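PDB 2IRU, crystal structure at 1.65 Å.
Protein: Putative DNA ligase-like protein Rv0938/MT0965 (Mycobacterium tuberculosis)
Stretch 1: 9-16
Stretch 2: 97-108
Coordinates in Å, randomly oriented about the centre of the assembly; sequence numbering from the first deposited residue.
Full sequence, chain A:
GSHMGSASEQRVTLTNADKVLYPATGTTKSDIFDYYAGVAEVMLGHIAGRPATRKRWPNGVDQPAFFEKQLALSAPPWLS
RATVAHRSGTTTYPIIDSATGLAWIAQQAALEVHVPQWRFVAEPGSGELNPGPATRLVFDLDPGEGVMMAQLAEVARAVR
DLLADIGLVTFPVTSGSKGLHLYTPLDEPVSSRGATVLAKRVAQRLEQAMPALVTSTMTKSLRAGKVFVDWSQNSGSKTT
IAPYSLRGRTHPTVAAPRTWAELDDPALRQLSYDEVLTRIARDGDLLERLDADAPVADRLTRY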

ATOM      1  N   GLU A   9      -6.457  22.793  15.343  1.00 18.77           N
ATOM      2  CA  GLU A   9      -6.364  23.238  13.933  1.00 17.72           C
ATOM      3  C   GLU A   9      -5.144  22.652  13.238  1.00 16.06           C
ATOM      4  O   GLU A   9      -4.004  22.876  13.659  1.00 16.94           O
ATOM      5  CB  GLU A   9      -6.321  24.764  13.789  1.00 18.03           C
ATOM      6  CG  GLU A   9      -6.242  25.247  12.327  1.00 20.09           C
ATOM      7  CD  GLU A   9      -6.273  26.757  12.181  1.00 20.78           C
ATOM      8  OE1 GLU A   9      -7.087  27.396  12.891  1.00 24.35           O
ATOM      9  OE2 GLU A   9      -5.505  27.317  11.350  1.00 23.73           O
ATOM     10  N   GLN A  10      -5.394  21.979  12.118  1.00 12.95           N
ATOM     11  CA  GLN A  10      -4.329  21.289  11.375  1.00 10.40           C
ATOM     12  C   GLN A  10      -3.777  22.217  10.310  1.00 10.47           C
ATOM     13  O   GLN A  10      -4.520  22.672   9.446  1.00 11.36           O
ATOM     14  CB  GLN A  10      -4.911  20.072  10.696  1.00 10.51           C
ATOM     15  CG  GLN A  10      -5.625  19.130  11.708  1.00  8.49           C
ATOM     16  CD  GLN A  10      -5.976  17.749  11.122  1.00 10.90           C
ATOM     17  OE1 GLN A  10      -5.860  17.518   9.927  1.00 10.14           O
ATOM     18  NE2 GLN A  10      -6.415  16.831  11.997  1.00 11.69           N
ATOM     19  N   ARG A  11      -2.475  22.460  10.361  1.00  9.76           N
ATOM     20  CA  ARG A  11      -1.808  23.344   9.397  1.00  9.88           C
ATOM     21  C   ARG A  11      -0.432  22.759   9.034  1.00  9.15           C
ATOM     22  O   ARG A  11       0.304  22.303   9.901  1.00  8.92           O
ATOM     23  CB  ARG A  11      -1.592  24.739   9.990  1.00  9.55           C
ATOM     24  CG  ARG A  11      -2.829  25.492  10.508  1.00 12.52           C
ATOM     25  CD  ARG A  11      -2.421  26.852  11.078  1.00 14.97           C
ATOM     26  NE  ARG A  11      -2.722  27.934  10.116  1.00 19.44           N
ATOM     27  CZ  ARG A  11      -1.802  28.694   9.537  1.00 20.45           C
ATOM     28  NH1 ARG A  11      -0.526  28.518   9.834  1.00 26.09           N
ATOM     29  NH2 ARG A  11      -2.145  29.626   8.663  1.00 20.90           N
ATOM     30  N   VAL A  12      -0.097  22.787   7.748  1.00  6.52           N
ATOM     31  CA  VAL A  12       1.240  22.373   7.309  1.00  6.52           C
ATOM     32  C   VAL A  12       1.782  23.441   6.396  1.00  6.49           C
ATOM     33  O   VAL A  12       1.070  23.929   5.513  1.00  6.26           O
ATOM     34  CB  VAL A  12       1.180  21.031   6.552  1.00  6.86           C
ATOM     35  CG1 VAL A  12       2.537  20.662   5.858  1.00  8.31           C
ATOM     36  CG2 VAL A  12       0.783  19.951   7.523  1.00  9.70           C
ATOM     37  N   THR A  13       3.037  23.790   6.640  1.00  5.06           N
ATOM     38  CA  THR A  13       3.740  24.778   5.814  1.00  5.84           C
ATOM     39  C   THR A  13       4.740  24.020   4.893  1.00  6.45           C
ATOM     40  O   THR A  13       5.669  23.338   5.354  1.00  7.71           O
ATOM     41  CB  THR A  13       4.504  25.835   6.663  1.00  4.90           C
ATOM     42  OG1 THR A  13       3.593  26.536   7.548  1.00  6.80           O
ATOM     43  CG2 THR A  13       5.190  26.841   5.714  1.00  7.91           C
ATOM     44  N   LEU A  14       4.529  24.118   3.590  1.00  5.29           N
ATOM     45  CA  LEU A  14       5.461  23.507   2.657  1.00  5.45           C
ATOM     46  C   LEU A  14       6.727  24.392   2.607  1.00  6.37           C
ATOM     47  O   LEU A  14       6.662  25.605   2.388  1.00  7.61           O
ATOM     48  CB  LEU A  14       4.860  23.417   1.235  1.00  5.55           C
ATOM     49  CG  LEU A  14       5.724  22.778   0.164  1.00  5.98           C
ATOM     50  CD1 LEU A  14       6.021  21.297   0.491  1.00 10.12           C
ATOM     51  CD2 LEU A  14       5.068  22.933  -1.248  1.00  6.46           C
ATOM     52  N   THR A  15       7.867  23.759   2.842  1.00  6.68           N
ATOM     53  CA  THR A  15       9.152  24.408   2.660  1.00  6.32           C
ATOM     54  C   THR A  15       9.916  23.827   1.478  1.00  5.66           C
ATOM     55  O   THR A  15       9.642  22.701   1.071  1.00  6.36           O
ATOM     56  CB  THR A  15      10.074  24.294   3.917  1.00  6.89           C
ATOM     57  OG1 THR A  15      10.433  22.920   4.095  1.00 10.16           O
ATOM     58  CG2 THR A  15       9.352  24.870   5.167  1.00  7.91           C
ATOM     59  N   ASN A  16      10.829  24.648   0.930  1.00  5.95           N
ATOM     60  CA  ASN A  16      11.633  24.239  -0.210  1.00  6.52           C
ATOM     61  C   ASN A  16      10.755  23.678  -1.350  1.00  6.55           C
ATOM     62  O   ASN A  16      11.046  22.599  -1.927  1.00  6.75           O
ATOM     63  CB  ASN A  16      12.648  23.184   0.207  1.00  7.40           C
ATOM     64  CG  ASN A  16      13.564  23.675   1.330  1.00 10.49           C
ATOM     65  OD1 ASN A  16      13.526  23.132   2.434  1.00 19.28           O
ATOM     66  ND2 ASN A  16      14.262  24.767   1.101  1.00 10.66           N
ATOM     67  N   ASP A  97      -5.430  10.523   8.517  1.00  8.53           N
ATOM     68  CA  ASP A  97      -6.895  10.438   8.421  1.00  8.97           C
ATOM     69  C   ASP A  97      -7.522  11.762   8.002  1.00  8.11           C
ATOM     70  O   ASP A  97      -8.740  11.941   8.121  1.00  8.67           O
ATOM     71  CB  ASP A  97      -7.511   9.904   9.740  1.00  8.54           C
ATOM     72  CG  ASP A  97      -7.114  10.733  10.965  1.00  9.67           C
ATOM     73  OD1 ASP A  97      -6.553  11.858  10.815  1.00  8.07           O
ATOM     74  OD2 ASP A  97      -7.385  10.254  12.116  1.00 12.86           O
ATOM     75  N   SER A  98      -6.676  12.658   7.481  1.00  8.07           N
ATOM     76  CA  SER A  98      -7.142  13.949   6.956  1.00  8.43           C
ATOM     77  C   SER A  98      -6.225  14.381   5.820  1.00  8.24           C
ATOM     78  O   SER A  98      -5.064  13.947   5.707  1.00  6.99           O
ATOM     79  CB  SER A  98      -7.105  15.021   8.040  1.00  7.77           C
ATOM     80  OG  SER A  98      -5.750  15.359   8.384  1.00  6.76           O
ATOM     81  N   ALA A  99      -6.769  15.257   4.971  1.00  8.70           N
ATOM     82  CA  ALA A  99      -5.974  15.826   3.878  1.00  8.20           C
ATOM     83  C   ALA A  99      -4.708  16.531   4.407  1.00  7.90           C
ATOM     84  O   ALA A  99      -3.603  16.388   3.840  1.00  7.75           O
ATOM     85  CB  ALA A  99      -6.847  16.785   3.050  1.00  9.94           C
ATOM     86  N   THR A 100      -4.856  17.237   5.526  1.00  7.50           N
ATOM     87  CA  THR A 100      -3.707  17.946   6.075  1.00  7.49           C
ATOM     88  C   THR A 100      -2.615  16.974   6.555  1.00  7.22           C
ATOM     89  O   THR A 100      -1.420  17.282   6.457  1.00  7.36           O
ATOM     90  CB  THR A 100      -4.109  18.947   7.162  1.00  8.25           C
ATOM     91  OG1 THR A 100      -5.133  19.809   6.641  1.00  9.98           O
ATOM     92  CG2 THR A 100      -2.936  19.811   7.504  1.00  9.49           C
ATOM     93  N   GLY A 101      -3.018  15.775   6.994  1.00  7.38           N
ATOM     94  CA  GLY A 101      -2.068  14.741   7.337  1.00  7.47           C
ATOM     95  C   GLY A 101      -1.232  14.353   6.123  1.00  7.20           C
ATOM     96  O   GLY A 101      -0.025  14.145   6.204  1.00  7.25           O
ATOM     97  N   LEU A 102      -1.898  14.220   4.969  1.00  5.80           N
ATOM     98  CA  LEU A 102      -1.158  13.906   3.739  1.00  6.53           C
ATOM     99  C   LEU A 102      -0.279  15.090   3.297  1.00  7.47           C
ATOM    100  O   LEU A 102       0.783  14.877   2.720  1.00  7.21           O
ATOM    101  CB  LEU A 102      -2.103  13.480   2.622  1.00  6.81           C
ATOM    102  CG  LEU A 102      -2.652  12.070   2.791  1.00  8.76           C
ATOM    103  CD1 LEU A 102      -3.836  11.807   1.892  1.00 10.54           C
ATOM    104  CD2 LEU A 102      -1.573  11.001   2.588  1.00  6.40           C
ATOM    105  N   ALA A 103      -0.738  16.312   3.550  1.00  7.33           N
ATOM    106  CA  ALA A 103       0.144  17.481   3.358  1.00  6.87           C
ATOM    107  C   ALA A 103       1.438  17.356   4.205  1.00  6.71           C
ATOM    108  O   ALA A 103       2.541  17.700   3.748  1.00  6.11           O
ATOM    109  CB  ALA A 103      -0.596  18.765   3.636  1.00  6.88           C
ATOM    110  N   TRP A 104       1.297  16.880   5.451  1.00  6.02           N
ATOM    111  CA  TRP A 104       2.464  16.631   6.334  1.00  6.54           C
ATOM    112  C   TRP A 104       3.347  15.528   5.721  1.00  7.02           C
ATOM    113  O   TRP A 104       4.565  15.669   5.634  1.00  6.02           O
ATOM    114  CB  TRP A 104       1.976  16.211   7.741  1.00  6.89           C
ATOM    115  CG  TRP A 104       3.089  15.846   8.643  1.00  6.73           C
ATOM    116  CD1 TRP A 104       4.045  16.692   9.172  1.00  8.94           C
ATOM    117  CD2 TRP A 104       3.458  14.521   9.038  1.00  9.34           C
ATOM    118  NE1 TRP A 104       4.939  15.966   9.929  1.00  8.54           N
ATOM    119  CE2 TRP A 104       4.596  14.637   9.875  1.00  9.08           C
ATOM    120  CE3 TRP A 104       2.896  13.245   8.816  1.00  9.40           C
ATOM    121  CZ2 TRP A 104       5.209  13.509  10.461  1.00  8.80           C
ATOM    122  CZ3 TRP A 104       3.480  12.136   9.384  1.00  9.35           C
ATOM    123  CH2 TRP A 104       4.628  12.269  10.225  1.00  9.94           C
ATOM    124  N   ILE A 105       2.732  14.459   5.217  1.00  6.74           N
ATOM    125  CA  ILE A 105       3.481  13.404   4.538  1.00  7.39           C
ATOM    126  C   ILE A 105       4.340  14.018   3.390  1.00  6.80           C
ATOM    127  O   ILE A 105       5.536  13.738   3.275  1.00  8.20           O
ATOM    128  CB  ILE A 105       2.506  12.361   4.007  1.00  7.62           C
ATOM    129  CG1 ILE A 105       2.010  11.476   5.178  1.00  8.88           C
ATOM    130  CG2 ILE A 105       3.136  11.538   2.864  1.00  7.64           C
ATOM    131  CD1 ILE A 105       3.102  10.613   5.824  1.00  9.37           C
ATOM    132  N   ALA A 106       3.737  14.885   2.592  1.00  6.39           N
ATOM    133  CA  ALA A 106       4.452  15.510   1.479  1.00  8.08           C
ATOM    134  C   ALA A 106       5.561  16.420   1.984  1.00  7.21           C
ATOM    135  O   ALA A 106       6.675  16.363   1.497  1.00  7.08           O
ATOM    136  CB  ALA A 106       3.479  16.307   0.655  1.00  8.28           C
ATOM    137  N   GLN A 107       5.250  17.252   2.985  1.00  6.04           N
ATOM    138  CA  GLN A 107       6.235  18.157   3.535  1.00  6.56           C
ATOM    139  C   GLN A 107       7.477  17.406   4.119  1.00  6.49           C
ATOM    140  O   GLN A 107       8.611  17.900   4.048  1.00  7.91           O
ATOM    141  CB  GLN A 107       5.574  19.085   4.568  1.00  7.21           C
ATOM    142  CG  GLN A 107       6.568  19.815   5.494  1.00  6.40           C
ATOM    143  CD  GLN A 107       7.609  20.663   4.771  1.00  7.20           C
ATOM    144  OE1 GLN A 107       7.506  20.957   3.568  1.00  6.26           O
ATOM    145  NE2 GLN A 107       8.634  21.079   5.522  1.00  6.71           N
ATOM    146  N   GLN A 108       7.218  16.228   4.683  1.00  6.32           N
ATOM    147  CA  GLN A 108       8.218  15.329   5.287  1.00  6.08           C
ATOM    148  C   GLN A 108       9.136  14.677   4.212  1.00  6.01           C
ATOM    149  O   GLN A 108      10.123  13.984   4.568  1.00  6.92           O
ATOM    150  CB  GLN A 108       7.488  14.200   6.082  1.00  5.27           C
ATOM    151  CG  GLN A 108       6.897  14.630   7.445  1.00  7.45           C
ATOM    152  CD  GLN A 108       7.988  14.698   8.489  1.00  8.59           C
ATOM    153  OE1 GLN A 108       8.489  15.804   8.836  1.00 12.58           O
ATOM    154  NE2 GLN A 108       8.446  13.540   8.902  1.00  5.31           N
TER
HETATM  155  O   HOH W   1      -7.559  14.217  11.731  1.00 20.41           O
HETATM  156  O   HOH W   2      -6.155  22.022   7.555  1.00 31.04           O

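Residues 9-16 form an extended segment without regular helix or strand, laid along a helix that spans about 99-107. The register follows from CA separations: 6.3 Å for Gln-10 CA to Thr-100 CA, 6.0 Å for Val-12 CA to Trp-104 CA and 5.5 Å for Leu-14 CA to Gln-107 CA. Two residues of extended chain thus match roughly one helical turn, and both chains advance in the same direction. The alternation shows in the CA-to-CB bonds: those of Gln-10 and Val-12 point toward the helix, those of Arg-11 and Thr-13 away. The stretches bury 444 Å² between them, both sides summed.

At the helix start, Ser-98 occupies the N-cap. Ser-98 OG accepts from Gly-101 N at 3.1 Å and donates to Gln-10 OE1 at 2.7 Å, so one hydroxyl both caps the helix and ties down the extended segment. Two waters extend this polar end. Water 1 accepts from Gln-10 NE2 (2.9 Å) and donates to Asp-97 OD1 (2.7 Å); water 2 lies 2.6 Å from both Gln-10 O, to which it donates, and Thr-100 OG1.

The middle is largely apolar in its side chains, although Val-12 also packs on the helix backbone. Val-12, with chi1 in t, places CG2 3.7 Å from Thr-100 CG2 and 3.9 Å from Trp-104 CB, while its CB lies 4.1 Å from Ala-103 CB. Val-12 CG1 is 3.7 Å from Gln-107 CB, so the valine spans successive turns. The Trp-104 ring itself leads away from the segment.

At the far end, the Gln-107 amide uses both its polar atoms. Gln-107 OE1 accepts from Thr-15 N at 2.9 Å (N-H...acceptor angle 170°), and Gln-107 NE2 donates to Thr-15 OG1 at 2.9 Å (167°). These near-linear bonds clamp backbone and side chain of one residue. Leu-14 CD1 also approaches Gln-107 OE1, at 3.4 Å, a packing contact.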